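Local coordinates for protein 5-formaminoimidazole-4-carboxamide-1-(beta)-D-ribofuranosyl 5'-monophosphate synthetase (PDB 2R7N) that catalyses the ATP- and formate-dependent formylation of AICAR to FAICAR, a folate-independent step of purine biosynthesis, and works as a homohexamer, at residues P140-S145 with H197-V202; D150-V155 with Y166-S171; C295-C300 with V308-A313. All coordinates share one frame; numbering follows the deposited sequence.

Interaction 1 (P140-S145 with H197-V202). With ADP (adenosine-5'-diphosphate), chain D.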
loop_
_atom_site.group_PDB
_atom_site.type_symbol
_atom_site.label_atom_id
_atom_site.label_comp_id
_atom_site.label_asym_id
_atom_site.label_seq_id
_atom_site.Cartn_x
_atom_site.Cartn_y
_atom_site.Cartn_z
ATOM N N PRO A 140 -20.705 -37.937 -4.590
ATOM C CA PRO A 140 -20.348 -39.328 -4.909
ATOM C C PRO A 140 -21.532 -40.268 -4.643
ATOM O O PRO A 140 -22.319 -40.007 -3.739
ATOM C CB PRO A 140 -19.191 -39.634 -3.956
ATOM C CG PRO A 140 -19.259 -38.604 -2.885
ATOM C CD PRO A 140 -19.943 -37.399 -3.453
ATOM N N LYS A 141 -21.670 -41.330 -5.435
ATOM C CA LYS A 141 -22.764 -42.292 -5.230
ATOM C C LYS A 141 -22.697 -42.901 -3.840
ATOM O O LYS A 141 -21.615 -43.241 -3.356
ATOM C CB LYS A 141 -22.744 -43.400 -6.287
ATOM C CG LYS A 141 -23.124 -42.927 -7.678
ATOM C CD LYS A 141 -23.235 -44.077 -8.667
ATOM C CE LYS A 141 -23.630 -43.560 -10.055
ATOM N NZ LYS A 141 -23.686 -44.631 -11.099
ATOM N N LYS A 142 -23.850 -43.016 -3.191
ATOM C CA LYS A 142 -23.920 -43.649 -1.877
ATOM C C LYS A 142 -24.128 -45.150 -2.029
ATOM O O LYS A 142 -24.677 -45.607 -3.038
ATOM C CB LYS A 142 -25.044 -43.044 -1.037
ATOM C CG LYS A 142 -24.938 -41.529 -0.854
ATOM C CD LYS A 142 -23.601 -41.127 -0.230
ATOM C CE LYS A 142 -23.442 -39.612 -0.131
ATOM N NZ LYS A 142 -23.284 -38.957 -1.462
ATOM N N TYR A 143 -23.677 -45.908 -1.031
ATOM C CA TYR A 143 -23.841 -47.363 -1.013
ATOM C C TYR A 143 -24.437 -47.857 0.304
ATOM O O TYR A 143 -23.792 -47.801 1.364
ATOM C CB TYR A 143 -22.511 -48.064 -1.281
ATOM C CG TYR A 143 -22.019 -47.863 -2.689
ATOM C CD1 TYR A 143 -22.337 -48.771 -3.689
ATOM C CD2 TYR A 143 -21.244 -46.753 -3.024
ATOM C CE1 TYR A 143 -21.892 -48.584 -4.985
ATOM C CE2 TYR A 143 -20.795 -46.558 -4.311
ATOM C CZ TYR A 143 -21.116 -47.474 -5.288
ATOM O OH TYR A 143 -20.666 -47.276 -6.574
ATOM N N GLU A 144 -25.666 -48.357 0.223
ATOM C CA GLU A 144 -26.391 -48.795 1.413
ATOM C C GLU A 144 -25.602 -49.822 2.225
ATOM O O GLU A 144 -25.380 -49.628 3.424
ATOM C CB GLU A 144 -27.780 -49.323 1.038
ATOM C CG GLU A 144 -28.568 -48.398 0.109
ATOM C CD GLU A 144 -28.492 -46.930 0.523
ATOM O OE1 GLU A 144 -28.109 -46.090 -0.326
ATOM O OE2 GLU A 144 -28.804 -46.618 1.697
ATOM N N SER A 145 -25.152 -50.893 1.570
ATOM C CA SER A 145 -24.391 -51.941 2.259
ATOM C C SER A 145 -23.158 -52.387 1.486
ATOM O O SER A 145 -23.058 -52.150 0.287
ATOM C CB SER A 145 -25.286 -53.152 2.558
ATOM O OG SER A 145 -26.171 -53.408 1.482
ATOM N N HIS A 197 -20.301 -45.438 6.613
ATOM C CA HIS A 197 -20.785 -44.787 5.409
ATOM C C HIS A 197 -19.892 -45.163 4.234
ATOM O O HIS A 197 -18.680 -44.965 4.274
ATOM C CB HIS A 197 -20.832 -43.271 5.587
ATOM C CG HIS A 197 -21.299 -42.540 4.368
ATOM N ND1 HIS A 197 -22.628 -42.469 4.008
ATOM C CD2 HIS A 197 -20.616 -41.853 3.423
ATOM C CE1 HIS A 197 -22.743 -41.768 2.894
ATOM N NE2 HIS A 197 -21.537 -41.382 2.518
ATOM N N ILE A 198 -20.499 -45.710 3.191
ATOM C CA ILE A 198 -19.762 -46.184 2.034
ATOM C C ILE A 198 -20.164 -45.363 0.840
ATOM O O ILE A 198 -21.352 -45.286 0.516
ATOM C CB ILE A 198 -20.117 -47.652 1.705
ATOM C CG1 ILE A 198 -19.902 -48.549 2.929
ATOM C CG2 ILE A 198 -19.340 -48.145 0.470
ATOM C CD1 ILE A 198 -20.715 -49.813 2.899
ATOM N N GLU A 199 -19.189 -44.757 0.172
ATOM C CA GLU A 199 -19.499 -43.996 -1.023
ATOM C C GLU A 199 -18.503 -44.212 -2.146
ATOM O O GLU A 199 -17.359 -44.650 -1.934
ATOM C CB GLU A 199 -19.626 -42.498 -0.709
ATOM C CG GLU A 199 -18.437 -41.883 0.042
ATOM C CD GLU A 199 -18.505 -40.355 0.117
ATOM O OE1 GLU A 199 -19.582 -39.814 0.454
ATOM O OE2 GLU A 199 -17.481 -39.693 -0.163
ATOM N N GLU A 200 -18.959 -43.899 -3.347
ATOM C CA GLU A 200 -18.109 -43.898 -4.525
ATOM C C GLU A 200 -16.800 -43.172 -4.253
ATOM O O GLU A 200 -16.798 -42.040 -3.787
ATOM C CB GLU A 200 -18.831 -43.186 -5.660
ATOM C CG GLU A 200 -17.954 -42.897 -6.831
ATOM C CD GLU A 200 -18.712 -42.276 -7.980
ATOM O OE1 GLU A 200 -19.841 -41.749 -7.766
ATOM O OE2 GLU A 200 -18.159 -42.312 -9.100
ATOM N N TYR A 201 -15.685 -43.828 -4.525
ATOM C CA TYR A 201 -14.397 -43.175 -4.422
ATOM C C TYR A 201 -14.239 -42.349 -5.681
ATOM O O TYR A 201 -14.077 -42.900 -6.772
ATOM C CB TYR A 201 -13.261 -44.198 -4.307
ATOM C CG TYR A 201 -11.939 -43.558 -3.987
ATOM C CD1 TYR A 201 -11.467 -43.508 -2.683
ATOM C CD2 TYR A 201 -11.172 -42.974 -4.984
ATOM C CE1 TYR A 201 -10.254 -42.904 -2.385
ATOM C CE2 TYR A 201 -9.962 -42.365 -4.694
ATOM C CZ TYR A 201 -9.508 -42.333 -3.400
ATOM O OH TYR A 201 -8.297 -41.737 -3.113
ATOM N N VAL A 202 -14.330 -41.027 -5.546
ATOM C CA VAL A 202 -14.172 -40.161 -6.712
ATOM C C VAL A 202 -12.688 -39.920 -6.942
ATOM O O VAL A 202 -11.974 -39.517 -6.026
ATOM C CB VAL A 202 -14.932 -38.825 -6.561
ATOM C CG1 VAL A 202 -14.575 -37.878 -7.699
ATOM C CG2 VAL A 202 -16.440 -39.072 -6.516
HETATM P PB ADP D . -13.859 -34.017 6.166
HETATM O O1B ADP D . -15.293 -33.552 6.319
HETATM O O2B ADP D . -13.428 -35.049 7.191
HETATM O O3B ADP D . -12.868 -32.882 5.968
HETATM P PA ADP D . -14.172 -36.363 4.639
HETATM O O1A ADP D . -15.443 -36.515 3.836
HETATM O O2A ADP D . -13.995 -36.956 6.010
HETATM O O3A ADP D . -13.849 -34.788 4.739
HETATM O "O5'" ADP D . -12.975 -36.971 3.769
HETATM C "C5'" ADP D . -11.692 -37.061 4.360
HETATM C "C4'" ADP D . -10.707 -37.054 3.207
HETATM O "O4'" ADP D . -10.819 -38.285 2.484
HETATM C "C3'" ADP D . -11.026 -35.943 2.213
HETATM O "O3'" ADP D . -10.290 -34.752 2.496
HETATM C "C2'" ADP D . -10.660 -36.543 0.869
HETATM O "O2'" ADP D . -9.296 -36.272 0.550
HETATM C "C1'" ADP D . -10.852 -38.042 1.082
HETATM N N9 ADP D . -12.186 -38.343 0.554
HETATM C C8 ADP D . -13.362 -38.100 1.161
HETATM N N7 ADP D . -14.401 -38.474 0.364
HETATM C C5 ADP D . -13.878 -38.961 -0.782
HETATM C C6 ADP D . -14.405 -39.539 -2.037
HETATM N N6 ADP D . -15.737 -39.665 -2.258
HETATM N N1 ADP D . -13.513 -39.910 -2.974
HETATM C C2 ADP D . -12.184 -39.786 -2.783
HETATM N N3 ADP D . -11.631 -39.282 -1.667
HETATM C C4 ADP D . -12.418 -38.857 -0.653
#
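P140 and E199 meet where the short, weakly bonded outer strand 142-143 runs antiparallel to strand 197-200, in the small sheet that contributes to the adenine pocket of the ATP-grasp site. The pyrrolidine ring turns CG to the carboxylate, with P140 CG 3.4 Å from E199 OE2, while its CB packs on the CG2 methyl of V202. A chi1 of 53° sets CG of E199 between the backbone N and the carbonyl carbon, and the extended chain beyond it delivers OE2 to the nucleotide, where it accepts a hydrogen bond from ADP N6 at 2.7 Å. The other oxygen, E199 OE1, takes the bond from H197 NE2 at 3.2 Å, in the imidazole plane but 27° out of the carboxylate plane, on the anti side. OE2 also forms a salt bridge with K156; with H197 on OE1, both oxygens have partners, which would probably stabilise negative charge on the buried group. K142 lies on the same sheet face, its CD 3.3 Å from H197 CE1 at the ring edge. Its chain bends at chi2 and chi4, and K142 NZ folds back onto P140 O at 2.7 Å rather than reaching E199.

On the opposite face, Y143 and I198 run at about a right angle, CB of the tyrosine against the CG2 methyl, and the phenol OH hydrogen-bonds to D150 OD1. At the end of the strand, E200 OE1 offers its anti lone pair to K141 N at 3.0 Å, almost straight at 176°. Backbone atoms complete the adenine recognition: E200 O accepts from ADP N6, and V202 N donates to ADP N1 at 2.9 Å.

Interaction 2 (D150-V155 with Y166-S171). With ADP (adenosine-5'-diphosphate), chain D.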
loop_
_atom_site.group_PDB
_atom_site.type_symbol
_atom_site.label_atom_id
_atom_site.label_comp_id
_atom_site.label_asym_id
_atom_site.label_seq_id
_atom_site.Cartn_x
_atom_site.Cartn_y
_atom_site.Cartn_z
ATOM N N ASP A 150 -19.639 -52.032 -6.106
ATOM C CA ASP A 150 -19.418 -52.530 -7.463
ATOM C C ASP A 150 -18.301 -51.770 -8.171
ATOM O O ASP A 150 -18.117 -51.897 -9.380
ATOM C CB ASP A 150 -20.706 -52.445 -8.282
ATOM C CG ASP A 150 -21.291 -51.041 -8.313
ATOM O OD1 ASP A 150 -20.896 -50.208 -7.472
ATOM O OD2 ASP A 150 -22.151 -50.768 -9.175
ATOM N N GLY A 151 -17.566 -50.969 -7.413
ATOM C CA GLY A 151 -16.420 -50.236 -7.940
ATOM C C GLY A 151 -15.485 -49.950 -6.790
ATOM O O GLY A 151 -15.574 -50.591 -5.746
ATOM N N THR A 152 -14.577 -48.996 -6.963
ATOM C CA THR A 152 -13.805 -48.538 -5.821
ATOM C C THR A 152 -14.689 -47.617 -4.982
ATOM O O THR A 152 -15.472 -46.816 -5.508
ATOM C CB THR A 152 -12.495 -47.838 -6.220
ATOM O OG1 THR A 152 -11.705 -48.722 -7.025
ATOM C CG2 THR A 152 -11.692 -47.471 -4.975
ATOM N N VAL A 153 -14.602 -47.774 -3.672
ATOM C CA VAL A 153 -15.380 -46.962 -2.775
ATOM C C VAL A 153 -14.471 -46.515 -1.661
ATOM O O VAL A 153 -13.426 -47.119 -1.428
ATOM C CB VAL A 153 -16.573 -47.739 -2.152
ATOM C CG1 VAL A 153 -17.552 -48.188 -3.225
ATOM C CG2 VAL A 153 -16.085 -48.908 -1.304
ATOM N N ILE A 154 -14.860 -45.441 -0.986
ATOM C CA ILE A 154 -14.184 -45.043 0.231
ATOM C C ILE A 154 -15.188 -45.248 1.336
ATOM O O ILE A 154 -16.397 -45.090 1.118
ATOM C CB ILE A 154 -13.727 -43.559 0.202
ATOM C CG1 ILE A 154 -12.845 -43.244 1.413
ATOM C CG2 ILE A 154 -14.929 -42.616 0.169
ATOM C CD1 ILE A 154 -12.145 -41.902 1.319
ATOM N N VAL A 155 -14.696 -45.594 2.517
ATOM C CA VAL A 155 -15.587 -45.928 3.619
ATOM C C VAL A 155 -15.282 -45.098 4.857
ATOM O O VAL A 155 -14.180 -45.167 5.409
ATOM C CB VAL A 155 -15.538 -47.437 3.961
ATOM C CG1 VAL A 155 -16.565 -47.758 5.022
ATOM C CG2 VAL A 155 -15.781 -48.274 2.699
ATOM N N TYR A 166 -10.736 -44.413 8.081
ATOM C CA TYR A 166 -11.187 -44.545 6.702
ATOM C C TYR A 166 -10.476 -45.700 6.007
ATOM O O TYR A 166 -9.374 -46.082 6.398
ATOM C CB TYR A 166 -10.895 -43.256 5.928
ATOM C CG TYR A 166 -11.696 -42.050 6.363
ATOM C CD1 TYR A 166 -11.661 -41.604 7.678
ATOM C CD2 TYR A 166 -12.465 -41.343 5.450
ATOM C CE1 TYR A 166 -12.390 -40.500 8.080
ATOM C CE2 TYR A 166 -13.193 -40.235 5.837
ATOM C CZ TYR A 166 -13.154 -39.817 7.155
ATOM O OH TYR A 166 -13.883 -38.717 7.547
ATOM N N PHE A 167 -11.109 -46.254 4.976
ATOM C CA PHE A 167 -10.435 -47.223 4.111
ATOM C C PHE A 167 -11.072 -47.303 2.739
ATOM O O PHE A 167 -12.189 -46.800 2.522
ATOM C CB PHE A 167 -10.294 -48.614 4.767
ATOM C CG PHE A 167 -11.594 -49.375 4.924
ATOM C CD1 PHE A 167 -12.186 -49.509 6.176
ATOM C CD2 PHE A 167 -12.203 -49.986 3.829
ATOM C CE1 PHE A 167 -13.370 -50.219 6.331
ATOM C CE2 PHE A 167 -13.387 -50.697 3.975
ATOM C CZ PHE A 167 -13.971 -50.814 5.226
ATOM N N ILE A 168 -10.348 -47.927 1.815
ATOM C CA ILE A 168 -10.760 -48.030 0.415
ATOM C C ILE A 168 -11.059 -49.493 0.074
ATOM O O ILE A 168 -10.373 -50.409 0.545
ATOM C CB ILE A 168 -9.631 -47.539 -0.515
ATOM C CG1 ILE A 168 -9.333 -46.052 -0.272
ATOM C CG2 ILE A 168 -9.959 -47.819 -1.987
ATOM C CD1 ILE A 168 -8.116 -45.540 -1.037
ATOM N N ALA A 169 -12.074 -49.710 -0.752
ATOM C CA ALA A 169 -12.489 -51.050 -1.092
ATOM C C ALA A 169 -12.909 -51.100 -2.545
ATOM O O ALA A 169 -13.496 -50.151 -3.055
ATOM C CB ALA A 169 -13.638 -51.498 -0.177
ATOM N N SER A 170 -12.605 -52.208 -3.214
ATOM C CA SER A 170 -13.058 -52.413 -4.585
ATOM C C SER A 170 -14.001 -53.613 -4.723
ATOM O O SER A 170 -14.394 -53.981 -5.840
ATOM C CB SER A 170 -11.868 -52.536 -5.542
ATOM O OG SER A 170 -11.284 -51.265 -5.802
ATOM N N SER A 171 -14.378 -54.202 -3.586
ATOM C CA SER A 171 -15.277 -55.361 -3.568
ATOM C C SER A 171 -15.853 -55.563 -2.180
ATOM O O SER A 171 -15.254 -55.145 -1.187
ATOM C CB SER A 171 -14.533 -56.638 -3.975
ATOM O OG SER A 171 -13.548 -56.979 -3.003
HETATM P PB ADP D . -13.859 -34.017 6.166
HETATM O O1B ADP D . -15.293 -33.552 6.319
HETATM O O2B ADP D . -13.428 -35.049 7.191
HETATM O O3B ADP D . -12.868 -32.882 5.968
HETATM P PA ADP D . -14.172 -36.363 4.639
HETATM O O1A ADP D . -15.443 -36.515 3.836
HETATM O O2A ADP D . -13.995 -36.956 6.010
HETATM O O3A ADP D . -13.849 -34.788 4.739
HETATM O "O5'" ADP D . -12.975 -36.971 3.769
HETATM C "C5'" ADP D . -11.692 -37.061 4.360
HETATM C "C4'" ADP D . -10.707 -37.054 3.207
HETATM O "O4'" ADP D . -10.819 -38.285 2.484
HETATM C "C3'" ADP D . -11.026 -35.943 2.213
HETATM O "O3'" ADP D . -10.290 -34.752 2.496
HETATM C "C2'" ADP D . -10.660 -36.543 0.869
HETATM O "O2'" ADP D . -9.296 -36.272 0.550
HETATM C "C1'" ADP D . -10.852 -38.042 1.082
HETATM N N9 ADP D . -12.186 -38.343 0.554
HETATM C C8 ADP D . -13.362 -38.100 1.161
HETATM N N7 ADP D . -14.401 -38.474 0.364
HETATM C C5 ADP D . -13.878 -38.961 -0.782
HETATM C C6 ADP D . -14.405 -39.539 -2.037
HETATM N N6 ADP D . -15.737 -39.665 -2.258
HETATM N N1 ADP D . -13.513 -39.910 -2.974
HETATM C C2 ADP D . -12.184 -39.786 -2.783
HETATM N N3 ADP D . -11.631 -39.282 -1.667
HETATM C C4 ADP D . -12.418 -38.857 -0.653
#
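A169 O is gripped from D150-V155 twice: V153 N donates to it at 2.7 Å, nearly along the C=O axis, and the CA-H of T152 approaches the same oxygen, with T152 CA 3.2 Å from A169 O. One carbonyl is thus met by two consecutive residues. The return bond from A169 N to V153 O closes this hydrogen-bonded pair, and V155 with F167 forms the next one; I154 and I168 make the non-hydrogen-bonded pair between them. Strand axes 147° apart fit this antiparallel register.

V155 and F167 lie side by side, pointing the same way. With chi1 at 70°, the phenylalanine ring swings over its neighbour, placing V155 CB 4.0 Å from the ring centroid in a CH-pi contact offset toward the rim. F175 of helix 172-183 meets the F167 ring edge-to-face, and A169 CB touches V153 CG2 on the face that carries V155 and F167. Across the sheet, I154 extends CD1 against one face of the adenine, 3.6 Å from ADP C4, and its CD1 also sits at the edge of the Y166 ring. The Y166 hydroxyl is directed at ADP O2A, though the modelled separation is too short for its length to be trusted.

At the far end, T152 OG1 and S170 OG share a hydrogen bond of 2.9 Å in which either may donate, beside M247 of a second subunit. S171 N-caps the helix through E174 N. The whole is the beta hairpin of the ATP-grasp nucleotide-binding subdomain, whose connecting loop carries ATP-binding residues.

Interaction 3 (C295-C300 with V308-A313). With ADP (adenosine-5'-diphosphate), chain D.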
loop_
_atom_site.group_PDB
_atom_site.type_symbol
_atom_site.label_atom_id
_atom_site.label_comp_id
_atom_site.label_asym_id
_atom_site.label_seq_id
_atom_site.Cartn_x
_atom_site.Cartn_y
_atom_site.Cartn_z
ATOM N N CYS A 295 -18.001 -23.646 2.424
ATOM C CA CYS A 295 -17.042 -24.357 1.587
ATOM C C CYS A 295 -17.664 -25.568 0.914
ATOM O O CYS A 295 -18.370 -26.348 1.560
ATOM C CB CYS A 295 -15.854 -24.796 2.437
ATOM S SG CYS A 295 -14.593 -25.697 1.552
ATOM N N LEU A 296 -17.431 -25.705 -0.387
ATOM C CA LEU A 296 -17.682 -26.964 -1.090
ATOM C C LEU A 296 -16.353 -27.693 -1.251
ATOM O O LEU A 296 -15.473 -27.234 -1.978
ATOM C CB LEU A 296 -18.328 -26.727 -2.461
ATOM C CG LEU A 296 -19.714 -26.077 -2.410
ATOM C CD1 LEU A 296 -20.321 -25.957 -3.794
ATOM C CD2 LEU A 296 -20.637 -26.843 -1.482
ATOM N N GLN A 297 -16.201 -28.812 -0.547
ATOM C CA GLN A 297 -15.006 -29.642 -0.665
ATOM C C GLN A 297 -15.217 -30.660 -1.773
ATOM O O GLN A 297 -15.870 -31.674 -1.582
ATOM C CB GLN A 297 -14.731 -30.344 0.653
ATOM C CG GLN A 297 -14.604 -29.383 1.804
ATOM C CD GLN A 297 -14.733 -30.060 3.138
ATOM O OE1 GLN A 297 -15.583 -29.686 3.947
ATOM N NE2 GLN A 297 -13.891 -31.069 3.384
ATOM N N SER A 298 -14.670 -30.376 -2.943
ATOM C CA SER A 298 -14.998 -31.141 -4.126
ATOM C C SER A 298 -13.813 -31.896 -4.721
ATOM O O SER A 298 -12.672 -31.763 -4.271
ATOM C CB SER A 298 -15.593 -30.214 -5.174
ATOM O OG SER A 298 -14.623 -29.269 -5.602
ATOM N N LEU A 299 -14.106 -32.706 -5.733
ATOM C CA LEU A 299 -13.083 -33.408 -6.481
ATOM C C LEU A 299 -13.419 -33.257 -7.940
ATOM O O LEU A 299 -14.570 -33.413 -8.349
ATOM C CB LEU A 299 -13.020 -34.885 -6.092
ATOM C CG LEU A 299 -12.292 -35.169 -4.769
ATOM C CD1 LEU A 299 -12.725 -36.487 -4.135
ATOM C CD2 LEU A 299 -10.784 -35.126 -4.965
ATOM N N CYS A 300 -12.419 -32.897 -8.728
ATOM C CA CYS A 300 -12.659 -32.678 -10.129
ATOM C C CYS A 300 -12.332 -33.974 -10.860
ATOM O O CYS A 300 -11.171 -34.375 -10.954
ATOM C CB CYS A 300 -11.820 -31.499 -10.640
ATOM S SG CYS A 300 -12.209 -31.010 -12.337
ATOM N N VAL A 308 -18.939 -32.920 -5.071
ATOM C CA VAL A 308 -18.805 -32.461 -3.696
ATOM C C VAL A 308 -18.937 -33.628 -2.725
ATOM O O VAL A 308 -19.996 -34.247 -2.616
ATOM C CB VAL A 308 -19.891 -31.414 -3.378
ATOM C CG1 VAL A 308 -19.705 -30.845 -1.985
ATOM C CG2 VAL A 308 -19.891 -30.324 -4.440
ATOM N N PHE A 309 -17.861 -33.918 -2.009
ATOM C CA PHE A 309 -17.844 -35.044 -1.101
ATOM C C PHE A 309 -18.027 -34.572 0.333
ATOM O O PHE A 309 -18.168 -35.377 1.251
ATOM C CB PHE A 309 -16.530 -35.813 -1.239
ATOM C CG PHE A 309 -15.323 -35.054 -0.743
ATOM C CD1 PHE A 309 -15.053 -34.967 0.613
ATOM C CD2 PHE A 309 -14.448 -34.459 -1.636
ATOM C CE1 PHE A 309 -13.949 -34.282 1.076
ATOM C CE2 PHE A 309 -13.341 -33.765 -1.178
ATOM C CZ PHE A 309 -13.093 -33.674 0.178
ATOM N N GLU A 310 -18.006 -33.261 0.521
ATOM C CA GLU A 310 -18.184 -32.676 1.846
ATOM C C GLU A 310 -18.479 -31.186 1.703
ATOM O O GLU A 310 -18.215 -30.586 0.656
ATOM C CB GLU A 310 -16.936 -32.903 2.701
ATOM C CG GLU A 310 -17.077 -32.525 4.167
ATOM C CD GLU A 310 -18.053 -33.413 4.924
ATOM O OE1 GLU A 310 -18.074 -34.638 4.671
ATOM O OE2 GLU A 310 -18.794 -32.882 5.781
ATOM N N MET A 311 -19.045 -30.599 2.747
ATOM C CA MET A 311 -19.290 -29.168 2.762
ATOM C C MET A 311 -19.251 -28.608 4.172
ATOM O O MET A 311 -19.560 -29.301 5.139
ATOM C CB MET A 311 -20.634 -28.838 2.127
ATOM C CG MET A 311 -21.804 -29.069 3.047
ATOM S SD MET A 311 -23.179 -27.969 2.689
ATOM C CE MET A 311 -22.866 -26.646 3.848
ATOM N N SER A 312 -18.865 -27.341 4.276
ATOM C CA SER A 312 -18.908 -26.624 5.540
ATOM C C SER A 312 -19.894 -25.479 5.379
ATOM O O SER A 312 -19.992 -24.891 4.301
ATOM C CB SER A 312 -17.527 -26.087 5.908
ATOM O OG SER A 312 -16.523 -27.076 5.717
ATOM N N ALA A 313 -20.643 -25.190 6.441
ATOM C CA ALA A 313 -21.656 -24.138 6.418
ATOM C C ALA A 313 -21.143 -22.928 7.188
ATOM O O ALA A 313 -21.740 -21.850 7.162
ATOM C CB ALA A 313 -22.959 -24.645 7.018
HETATM P PB ADP D . -13.859 -34.017 6.166
HETATM O O1B ADP D . -15.293 -33.552 6.319
HETATM O O2B ADP D . -13.428 -35.049 7.191
HETATM O O3B ADP D . -12.868 -32.882 5.968
HETATM P PA ADP D . -14.172 -36.363 4.639
HETATM O O1A ADP D . -15.443 -36.515 3.836
HETATM O O2A ADP D . -13.995 -36.956 6.010
HETATM O O3A ADP D . -13.849 -34.788 4.739
HETATM O "O5'" ADP D . -12.975 -36.971 3.769
HETATM C "C5'" ADP D . -11.692 -37.061 4.360
HETATM C "C4'" ADP D . -10.707 -37.054 3.207
HETATM O "O4'" ADP D . -10.819 -38.285 2.484
HETATM C "C3'" ADP D . -11.026 -35.943 2.213
HETATM O "O3'" ADP D . -10.290 -34.752 2.496
HETATM C "C2'" ADP D . -10.660 -36.543 0.869
HETATM O "O2'" ADP D . -9.296 -36.272 0.550
HETATM C "C1'" ADP D . -10.852 -38.042 1.082
HETATM N N9 ADP D . -12.186 -38.343 0.554
HETATM C C8 ADP D . -13.362 -38.100 1.161
HETATM N N7 ADP D . -14.401 -38.474 0.364
HETATM C C5 ADP D . -13.878 -38.961 -0.782
HETATM C C6 ADP D . -14.405 -39.539 -2.037
HETATM N N6 ADP D . -15.737 -39.665 -2.258
HETATM N N1 ADP D . -13.513 -39.910 -2.974
HETATM C C2 ADP D . -12.184 -39.786 -2.783
HETATM N N3 ADP D . -11.631 -39.282 -1.667
HETATM C C4 ADP D . -12.418 -38.857 -0.653
#
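Q297 O lies over one face of the F309 ring, 3.1 Å from F309 CD2, while the opposite face is turned to ADP N9. Q297 CB sits on the same side as its carbonyl, 4.2 Å from the ring centroid, as a CH-pi contact. L299 CD1 reaches both F309 CD2, at 3.7 Å, and the adenine at C2. A serine in place of F309 would probably leave the adenine-ribose junction without its aromatic platform and open a gap between ADP and Q297 and L299.

Q297 and E310 run side by side, their amide and carboxylate planes 51° apart. Q297 NE2 gives a weak bond to ADP O3B at 3.3 Å. With chi2 bent, E310 brings OE1 3.3 Å from ADP O1A; these are two anionic acceptors with no hydrogen bond between them, a closeness that would suit a bridging cation, consistent with the magnesium-binding role predicted for Q297 and E310.

A classic beta bulge in this ATP-grasp hairpin puts them there: two residues, F309 and E310, stand opposite the single residue Q297. Q297 O accepts a hydrogen bond from F309 N at 3.0 Å and a weak one from E310 N. Farther along, C295 and S312 exchange two backbone bonds, and S312 OG is hydrogen-bonded to D316 OD1. On the face carrying L296, V308 and M311, L296 CD2 meets V308 CG1 at 4.1 Å and also M311 CB, with M274 of helix 268-285 packed against L296 and V308.

In the fold
Interactions 1 and 2 belong to one four-stranded antiparallel sheet, ordered 142-143, 197-200, 153-156, 167-169; their centres are about 8 Å apart, and a probable hydrogen bond from I154 N to E199 O joins them. Along the chain, interaction 2 is nested inside the loop closed by interaction 1, and interaction 3 follows both. The last lies in a separate five-stranded antiparallel sheet, between outer strand 306-312 and its neighbour 292-300, its centre about 15 Å from that of interaction 1 and about 19 Å from that of interaction 2. P140 against V308 and F309, and V202 against L299, are where interactions 1 and 3 touch, whereas 2 and 3 do not. ADP lies between the sheets, as expected of the ATP-grasp fold.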